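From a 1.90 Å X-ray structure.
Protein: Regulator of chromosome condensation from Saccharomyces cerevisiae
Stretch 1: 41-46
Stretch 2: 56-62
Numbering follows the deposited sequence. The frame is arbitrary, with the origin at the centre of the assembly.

Stretch 1, residues 41-46: ELGLGP
Stretch 2 (56-62) PRLNPFL

Two segments of one chain meet here: 41-46, without regular helix or strand, and 56-62, which leaves a strand at L58 and enters a type I turn from N59 to L62. Their touching parts run 52° apart, with L44 and N59 in register, CA to CA 6.2 Å.

N59 joins turn and contact. With chi1 -167° (t) and chi2 -50°, its CA-to-CB bond points sideways, yet its amide reaches the other stretch. N59 ND2 donates to G43 O at 2.9 Å (N-H...O 139°), while N59 OD1 accepts from F61 N, also at 2.9 Å. Asparagine suits this place because one short side chain offers both donor and acceptor. The turn's own bond, L62 N to N59 O, is weak at 3.4 Å; P60 (-78/-10) fits the turn's second position, and F61 (-87/-4) takes the third.

L44 (-106/21) buries the most surface. Its chi1 of -70° (m) and chi2 of 168° (t) carry the methyls nearer the other stretch than the sideways CA-to-CB bond suggests. Branched leucine serves two neighbours: L44 CD2 lies 3.9 Å from P60 CD, an apolar contact, and L44 CD1 lies 3.9 Å from R57 CG. The CA-to-CB bond of R57 points toward the first stretch; chi1 (174°, t) places CG, and chi2 (87°, p) and chi3 (58°, p) set the path beyond.

The CA-to-CB bond of F61, chi1 -57° (m), chi2 -71°, points toward the first stretch. Its flat ring lies close beside backbone where neither glycine has a side chain: L44 C meets the edge, 3.6 Å from F61 CE2, and G43 O is 3.6 Å from F61 CD2.

The glycines flank L44. G43 has positive phi (59/33), which favours glycine. At G45 (87/-179) a CB would be jammed against the preceding carbonyl O and would sit 2.7 Å from P46 CD, a clash.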

ATOM      1  N   GLU A  41      -3.657  -9.280 -12.363  1.00 19.48           N
ATOM      2  CA  GLU A  41      -2.886  -8.411 -11.446  1.00 19.16           C
ATOM      3  C   GLU A  41      -1.396  -8.304 -11.761  1.00 18.83           C
ATOM      4  O   GLU A  41      -0.768  -7.278 -11.458  1.00 18.25           O
ATOM      5  CB  GLU A  41      -3.017  -8.861  -9.987  1.00 19.17           C
ATOM      6  CG  GLU A  41      -4.420  -8.911  -9.439  1.00 20.02           C
ATOM      7  CD  GLU A  41      -4.971 -10.319  -9.438  1.00 21.82           C
ATOM      8  OE1 GLU A  41      -4.922 -10.975 -10.503  1.00 21.90           O
ATOM      9  OE2 GLU A  41      -5.449 -10.766  -8.372  1.00 21.25           O
ATOM     10  N   LEU A  42      -0.832  -9.363 -12.337  1.00 18.41           N
ATOM     11  CA  LEU A  42       0.617  -9.437 -12.545  1.00 18.73           C
ATOM     12  C   LEU A  42       1.100  -8.551 -13.681  1.00 18.88           C
ATOM     13  O   LEU A  42       2.263  -8.164 -13.707  1.00 19.28           O
ATOM     14  CB  LEU A  42       1.081 -10.881 -12.765  1.00 18.16           C
ATOM     15  CG  LEU A  42       0.918 -11.865 -11.603  1.00 18.43           C
ATOM     16  CD1 LEU A  42       1.406 -13.260 -12.003  1.00 15.62           C
ATOM     17  CD2 LEU A  42       1.643 -11.371 -10.350  1.00 17.79           C
ATOM     18  N   GLY A  43       0.213  -8.230 -14.618  1.00 19.07           N
ATOM     19  CA  GLY A  43       0.593  -7.412 -15.767  1.00 19.34           C
ATOM     20  C   GLY A  43       1.702  -8.032 -16.585  1.00 19.59           C
ATOM     21  O   GLY A  43       2.540  -7.330 -17.144  1.00 19.47           O
ATOM     22  N   LEU A  44       1.714  -9.360 -16.640  1.00 20.21           N
ATOM     23  CA  LEU A  44       2.707 -10.085 -17.430  1.00 21.09           C
ATOM     24  C   LEU A  44       2.081 -10.658 -18.709  1.00 21.83           C
ATOM     25  O   LEU A  44       2.615 -11.584 -19.324  1.00 22.29           O
ATOM     26  CB  LEU A  44       3.381 -11.168 -16.585  1.00 20.81           C
ATOM     27  CG  LEU A  44       4.321 -10.663 -15.479  1.00 20.65           C
ATOM     28  CD1 LEU A  44       4.696 -11.791 -14.528  1.00 19.70           C
ATOM     29  CD2 LEU A  44       5.575  -9.991 -16.032  1.00 19.50           C
ATOM     30  N   GLY A  45       0.949 -10.083 -19.108  1.00 22.54           N
ATOM     31  CA  GLY A  45       0.272 -10.487 -20.334  1.00 23.34           C
ATOM     32  C   GLY A  45      -0.694 -11.647 -20.153  1.00 24.61           C
ATOM     33  O   GLY A  45      -0.873 -12.151 -19.035  1.00 23.80           O
ATOM     34  N   PRO A  46      -1.322 -12.077 -21.264  1.00 25.35           N
ATOM     35  CA  PRO A  46      -2.485 -12.975 -21.276  1.00 26.24           C
ATOM     36  C   PRO A  46      -2.225 -14.467 -21.076  1.00 26.99           C
ATOM     37  O   PRO A  46      -3.162 -15.197 -20.748  1.00 27.36           O
ATOM     38  CB  PRO A  46      -3.082 -12.748 -22.673  1.00 26.37           C
ATOM     39  CG  PRO A  46      -1.930 -12.339 -23.514  1.00 25.84           C
ATOM     40  CD  PRO A  46      -1.035 -11.529 -22.604  1.00 25.44           C
ATOM     41  N   PRO A  56      10.180 -13.117  -8.384  1.00 17.68           N
ATOM     42  CA  PRO A  56      10.136 -11.845  -9.106  1.00 17.14           C
ATOM     43  C   PRO A  56      10.499 -11.999 -10.579  1.00 17.26           C
ATOM     44  O   PRO A  56      11.566 -12.524 -10.907  1.00 17.46           O
ATOM     45  CB  PRO A  56      11.185 -10.995  -8.379  1.00 17.09           C
ATOM     46  CG  PRO A  56      11.133 -11.496  -6.975  1.00 17.27           C
ATOM     47  CD  PRO A  56      10.899 -12.985  -7.100  1.00 17.47           C
ATOM     48  N   ARG A  57       9.597 -11.555 -11.447  1.00 16.97           N
ATOM     49  CA  ARG A  57       9.755 -11.689 -12.884  1.00 16.74           C
ATOM     50  C   ARG A  57       9.863 -10.301 -13.495  1.00 16.86           C
ATOM     51  O   ARG A  57       8.987  -9.454 -13.284  1.00 16.27           O
ATOM     52  CB  ARG A  57       8.553 -12.443 -13.461  1.00 16.88           C
ATOM     53  CG  ARG A  57       8.519 -12.543 -14.992  1.00 18.01           C
ATOM     54  CD  ARG A  57       9.302 -13.756 -15.503  1.00 20.05           C
ATOM     55  NE  ARG A  57       8.793 -15.011 -14.947  1.00 21.53           N
ATOM     56  CZ  ARG A  57       7.725 -15.662 -15.400  1.00 22.98           C
ATOM     57  NH1 ARG A  57       7.031 -15.193 -16.434  1.00 24.24           N
ATOM     58  NH2 ARG A  57       7.350 -16.789 -14.817  1.00 23.04           N
ATOM     59  N   LEU A  58      10.937 -10.061 -14.244  1.00 16.76           N
ATOM     60  CA  LEU A  58      11.112  -8.769 -14.910  1.00 16.93           C
ATOM     61  C   LEU A  58       9.936  -8.513 -15.849  1.00 17.18           C
ATOM     62  O   LEU A  58       9.612  -9.353 -16.681  1.00 17.11           O
ATOM     63  CB  LEU A  58      12.442  -8.738 -15.667  1.00 16.87           C
ATOM     64  CG  LEU A  58      12.749  -7.443 -16.423  1.00 17.31           C
ATOM     65  CD1 LEU A  58      13.046  -6.301 -15.451  1.00 17.03           C
ATOM     66  CD2 LEU A  58      13.923  -7.664 -17.384  1.00 17.97           C
ATOM     67  N   ASN A  59       9.274  -7.364 -15.696  1.00 17.56           N
ATOM     68  CA  ASN A  59       8.104  -7.079 -16.506  1.00 17.93           C
ATOM     69  C   ASN A  59       8.533  -6.499 -17.855  1.00 18.39           C
ATOM     70  O   ASN A  59       9.068  -5.379 -17.904  1.00 18.55           O
ATOM     71  CB  ASN A  59       7.142  -6.131 -15.772  1.00 17.72           C
ATOM     72  CG  ASN A  59       5.787  -6.056 -16.435  1.00 18.25           C
ATOM     73  OD1 ASN A  59       5.691  -5.854 -17.648  1.00 17.99           O
ATOM     74  ND2 ASN A  59       4.723  -6.222 -15.643  1.00 16.93           N
ATOM     75  N   PRO A  60       8.309  -7.261 -18.954  1.00 18.66           N
ATOM     76  CA  PRO A  60       8.810  -6.821 -20.259  1.00 19.01           C
ATOM     77  C   PRO A  60       7.964  -5.722 -20.905  1.00 19.45           C
ATOM     78  O   PRO A  60       8.387  -5.139 -21.900  1.00 19.73           O
ATOM     79  CB  PRO A  60       8.772  -8.101 -21.101  1.00 19.28           C
ATOM     80  CG  PRO A  60       7.631  -8.892 -20.530  1.00 19.04           C
ATOM     81  CD  PRO A  60       7.545  -8.524 -19.050  1.00 18.41           C
ATOM     82  N   PHE A  61       6.790  -5.440 -20.345  1.00 19.28           N
ATOM     83  CA  PHE A  61       5.914  -4.382 -20.868  1.00 19.33           C
ATOM     84  C   PHE A  61       6.239  -3.007 -20.272  1.00 18.80           C
ATOM     85  O   PHE A  61       5.655  -1.986 -20.662  1.00 18.57           O
ATOM     86  CB  PHE A  61       4.444  -4.756 -20.649  1.00 19.35           C
ATOM     87  CG  PHE A  61       4.071  -6.067 -21.271  1.00 21.25           C
ATOM     88  CD1 PHE A  61       3.971  -6.187 -22.661  1.00 22.04           C
ATOM     89  CD2 PHE A  61       3.860  -7.194 -20.484  1.00 21.75           C
ATOM     90  CE1 PHE A  61       3.652  -7.410 -23.252  1.00 22.46           C
ATOM     91  CE2 PHE A  61       3.531  -8.426 -21.069  1.00 22.29           C
ATOM     92  CZ  PHE A  61       3.425  -8.528 -22.456  1.00 22.92           C
ATOM     93  N   LEU A  62       7.179  -2.994 -19.329  1.00 18.43           N
ATOM     94  CA  LEU A  62       7.614  -1.770 -18.665  1.00 18.25           C
ATOM     95  C   LEU A  62       9.129  -1.616 -18.744  1.00 18.61           C
ATOM     96  O   LEU A  62       9.786  -1.426 -17.718  1.00 17.97           O
ATOM     97  CB  LEU A  62       7.148  -1.756 -17.197  1.00 18.01           C
ATOM     98  CG  LEU A  62       5.632  -1.872 -16.989  1.00 17.00           C
ATOM     99  CD1 LEU A  62       5.296  -2.208 -15.528  1.00 15.67           C
ATOM    100  CD2 LEU A  62       4.934  -0.605 -17.437  1.00 15.56           C
TER